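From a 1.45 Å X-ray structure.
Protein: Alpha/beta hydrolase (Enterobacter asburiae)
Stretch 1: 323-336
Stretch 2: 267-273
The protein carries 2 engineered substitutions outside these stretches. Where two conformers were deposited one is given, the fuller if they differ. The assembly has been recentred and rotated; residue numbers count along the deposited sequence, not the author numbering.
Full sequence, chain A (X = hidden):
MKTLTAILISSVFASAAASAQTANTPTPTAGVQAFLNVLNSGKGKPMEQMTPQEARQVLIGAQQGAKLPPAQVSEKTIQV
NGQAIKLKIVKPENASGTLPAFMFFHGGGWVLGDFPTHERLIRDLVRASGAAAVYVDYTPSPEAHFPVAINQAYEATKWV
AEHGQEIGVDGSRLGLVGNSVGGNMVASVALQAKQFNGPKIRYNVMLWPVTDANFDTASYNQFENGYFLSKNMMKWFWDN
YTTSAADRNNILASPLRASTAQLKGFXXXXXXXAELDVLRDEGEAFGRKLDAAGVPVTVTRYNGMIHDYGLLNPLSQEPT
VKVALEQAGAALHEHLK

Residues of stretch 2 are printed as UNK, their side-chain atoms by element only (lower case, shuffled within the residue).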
# COMPACT_ATOMS: atom_id res chain seq x y z
N VAL A 323 -5.94 7.13 1.62
CA VAL A 323 -4.53 6.82 1.44
C VAL A 323 -4.34 5.83 0.30
O VAL A 323 -3.48 6.02 -0.55
CB VAL A 323 -3.92 6.34 2.76
CG1 VAL A 323 -2.52 5.74 2.54
CG2 VAL A 323 -3.87 7.50 3.74
N ALA A 324 -5.15 4.77 0.25
CA ALA A 324 -4.99 3.76 -0.79
C ALA A 324 -5.10 4.38 -2.19
O ALA A 324 -4.34 4.01 -3.10
CB ALA A 324 -6.03 2.66 -0.64
N LEU A 325 -6.05 5.28 -2.39
CA LEU A 325 -6.24 5.85 -3.71
C LEU A 325 -5.14 6.86 -4.04
O LEU A 325 -4.68 6.92 -5.19
CB LEU A 325 -7.64 6.46 -3.84
CG LEU A 325 -8.75 5.41 -3.71
CD1 LEU A 325 -10.12 6.08 -3.80
CD2 LEU A 325 -8.65 4.30 -4.76
N GLU A 326 -4.70 7.63 -3.05
CA GLU A 326 -3.52 8.48 -3.26
C GLU A 326 -2.31 7.64 -3.67
O GLU A 326 -1.56 8.02 -4.57
CB GLU A 326 -3.20 9.29 -2.00
CG GLU A 326 -2.03 10.25 -2.16
CD GLU A 326 -2.33 11.41 -3.10
OE1 GLU A 326 -3.52 11.78 -3.24
OE2 GLU A 326 -1.38 11.98 -3.67
N GLN A 327 -2.13 6.49 -3.03
CA GLN A 327 -0.98 5.63 -3.29
C GLN A 327 -1.07 4.96 -4.65
O GLN A 327 -0.05 4.79 -5.33
CB GLN A 327 -0.86 4.61 -2.15
CG GLN A 327 -0.45 5.24 -0.82
CD GLN A 327 -0.27 4.23 0.29
OE1 GLN A 327 -0.96 3.22 0.35
NE2 GLN A 327 0.66 4.52 1.19
N ALA A 328 -2.27 4.56 -5.06
CA ALA A 328 -2.44 4.06 -6.43
C ALA A 328 -2.10 5.14 -7.44
O ALA A 328 -1.41 4.88 -8.43
CB ALA A 328 -3.86 3.55 -6.64
N GLY A 329 -2.58 6.36 -7.20
CA GLY A 329 -2.30 7.45 -8.12
C GLY A 329 -0.82 7.79 -8.20
O GLY A 329 -0.30 8.08 -9.28
N ALA A 330 -0.12 7.74 -7.06
CA ALA A 330 1.31 8.05 -7.06
C ALA A 330 2.08 7.01 -7.86
O ALA A 330 3.01 7.36 -8.60
CB ALA A 330 1.82 8.12 -5.62
N ALA A 331 1.73 5.74 -7.73
CA ALA A 331 2.39 4.70 -8.51
C ALA A 331 2.13 4.91 -9.99
O ALA A 331 3.05 4.79 -10.82
CB ALA A 331 1.91 3.33 -8.04
N LEU A 332 0.90 5.23 -10.35
CA LEU A 332 0.58 5.45 -11.75
C LEU A 332 1.33 6.65 -12.31
O LEU A 332 1.84 6.60 -13.43
CB LEU A 332 -0.93 5.63 -11.88
CG LEU A 332 -1.49 5.66 -13.29
CD1 LEU A 332 -1.11 4.43 -14.09
CD2 LEU A 332 -3.00 5.79 -13.20
N HIS A 333 1.40 7.74 -11.54
CA HIS A 333 2.14 8.91 -11.97
C HIS A 333 3.59 8.56 -12.29
O HIS A 333 4.13 8.98 -13.33
CB HIS A 333 2.11 9.99 -10.89
CG HIS A 333 2.92 11.20 -11.24
ND1 HIS A 333 2.38 12.27 -11.91
CD2 HIS A 333 4.22 11.50 -11.02
CE1 HIS A 333 3.31 13.18 -12.10
NE2 HIS A 333 4.44 12.74 -11.57
N GLU A 334 4.23 7.77 -11.43
CA GLU A 334 5.63 7.45 -11.64
C GLU A 334 5.82 6.68 -12.94
O GLU A 334 6.86 6.82 -13.59
CB GLU A 334 6.15 6.66 -10.45
CG GLU A 334 7.50 6.01 -10.63
CD GLU A 334 8.65 7.01 -10.70
OE1 GLU A 334 8.47 8.21 -10.37
OE2 GLU A 334 9.75 6.56 -11.08
N HIS A 335 4.85 5.87 -13.34
CA HIS A 335 5.00 5.02 -14.51
C HIS A 335 4.47 5.63 -15.79
O HIS A 335 4.66 5.05 -16.85
CB HIS A 335 4.38 3.64 -14.23
CG HIS A 335 5.17 2.86 -13.26
ND1 HIS A 335 6.08 1.90 -13.64
CD2 HIS A 335 5.27 2.96 -11.91
CE1 HIS A 335 6.69 1.43 -12.57
NE2 HIS A 335 6.22 2.05 -11.51
N LEU A 336 3.86 6.81 -15.72
CA LEU A 336 3.35 7.50 -16.90
C LEU A 336 4.20 8.68 -17.32
O LEU A 336 3.84 9.38 -18.27
CB LEU A 336 1.91 7.93 -16.65
CG LEU A 336 0.87 6.80 -16.58
CD1 LEU A 336 -0.49 7.40 -16.24
CD2 LEU A 336 0.80 5.99 -17.84
N UNK A 267 2.42 -6.17 -18.63
CA UNK A 267 2.92 -4.86 -18.18
C UNK A 267 3.20 -4.82 -16.68
O UNK A 267 2.64 -5.59 -15.90
c UNK A 267 1.01 -4.60 -19.65
c UNK A 267 1.13 -6.07 -19.32
c UNK A 267 1.78 -3.90 -18.54
N UNK A 268 4.06 -3.89 -16.29
CA UNK A 268 4.28 -3.62 -14.88
C UNK A 268 2.94 -3.36 -14.21
O UNK A 268 2.08 -2.67 -14.77
c UNK A 268 6.59 -2.67 -15.34
c UNK A 268 5.22 -2.44 -14.69
c UNK A 268 7.72 -1.86 -14.72
o UNK A 268 7.63 -1.41 -13.57
o UNK A 268 8.74 -1.69 -15.43
N UNK A 269 2.77 -3.88 -12.99
CA UNK A 269 1.46 -3.97 -12.38
C UNK A 269 1.49 -3.65 -10.90
O UNK A 269 2.43 -4.03 -10.18
c UNK A 269 -0.41 -5.62 -11.88
o UNK A 269 0.66 -5.60 -13.99
c UNK A 269 0.90 -5.38 -12.60
N UNK A 270 0.44 -2.97 -10.44
CA UNK A 270 0.11 -2.81 -9.03
C UNK A 270 -1.22 -3.52 -8.80
O UNK A 270 -2.18 -3.27 -9.54
c UNK A 270 -0.62 -1.06 -7.27
c UNK A 270 -0.04 -1.34 -8.66
c UNK A 270 0.29 -1.56 -6.16
c UNK A 270 -0.86 0.42 -7.09
N UNK A 271 -1.28 -4.39 -7.79
CA UNK A 271 -2.53 -5.01 -7.36
C UNK A 271 -2.80 -4.56 -5.94
O UNK A 271 -1.93 -4.69 -5.07
c UNK A 271 -2.26 -7.03 -8.84
c UNK A 271 -2.46 -6.54 -7.42
c UNK A 271 -3.71 -7.16 -6.80
c UNK A 271 -1.86 -8.50 -8.97
N UNK A 272 -3.99 -4.01 -5.69
CA UNK A 272 -4.45 -3.78 -4.32
C UNK A 272 -5.47 -4.85 -3.98
O UNK A 272 -6.35 -5.16 -4.79
c UNK A 272 -5.11 -2.42 -4.14
c UNK A 272 -4.72 0.08 -3.87
o UNK A 272 -5.88 0.19 -3.44
n UNK A 272 -3.87 1.10 -3.90
c UNK A 272 -4.21 -1.23 -4.44
N UNK A 273 -5.37 -5.41 -2.77
CA UNK A 273 -6.40 -6.31 -2.28
C UNK A 273 -6.96 -5.79 -0.96
O UNK A 273 -6.31 -5.02 -0.24
o UNK A 273 -4.84 -7.72 -1.16
c UNK A 273 -5.89 -7.74 -2.12
c UNK A 273 -5.43 -8.32 -3.45

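Position 267 carries three side-chain carbons, and they close a ring onto the backbone nitrogen. That closure belongs to proline alone, so this is Pro267. It lies beyond reach of the helix, and its ring suits a loop leading into a strand.

At position 268 an unbranched chain of three carbons ends in two oxygens, one of them 3.2 Å from His335 CE1. This is a carboxylate on a side chain of glutamate length: Glu268. Its CA-to-CB bond points toward the helix, and OE1 is the oxygen that meets the imidazole at its edge, near the ring plane. A carboxylate oxygen is well placed beside this polarized carbon, and both residues remain partly exposed, as suits polar groups.

Position 269 has one carbon bearing one oxygen and one further carbon, and touches nothing on the helix. This beta-branched hydroxyl is Thr269. Thr269 OG1 donates a hydrogen bond of 2.8 Å to Pro267 O, tying the side chain back to the preceding loop.

Position 270 has four carbons, forked at the second; one terminal carbon lies 4.0 Å from Ala328 CA and 4.1 Å from Ala331 CB. This is Leu270, and that carbon is CD2. The CA-to-CB bond points toward the helix. A branched apolar side chain suits this buried place, because the small alanines let it approach the helix backbone.

Position 271 also has four carbons, but the fork is at the first and one arm is two carbons long; none reaches the helix. This is Ile271. Beta-branching is well tolerated in extended backbone, and the apolar side chain is buried.

At position 272 three carbons in line end in one oxygen and one nitrogen, the nitrogen 3.1 Å from Ala324 O and 3.7 Å from Ala328 CB. This terminal amide is Gln272. NE2 donates a nearly straight hydrogen bond, at 166°, to Ala324 O. OE1 is hydrogen-bonded elsewhere in the structure, so both the nitrogen and the oxygen of the buried amide have a partner.

Position 273 repeats the one-carbon branch with an oxygen and a carbon, out of the helix's reach: Thr273. Its beta-branch fits the strand, and its buried hydroxyl is hydrogen-bonded elsewhere.

The helix and strand run nearly antiparallel, at 175°. Positions 268, 270 and 272 therefore meet successively earlier parts of the helix: His335, then Ala331 and Ala328, then Ala328 and Ala324. Ala324 O also accepts the helical hydrogen bond from Ala328 N, so the glutamine adds a second donor without replacing the first. Apolar packing at the center is thus flanked by polar contacts.

Stretch 2 267-273: PETLIQT
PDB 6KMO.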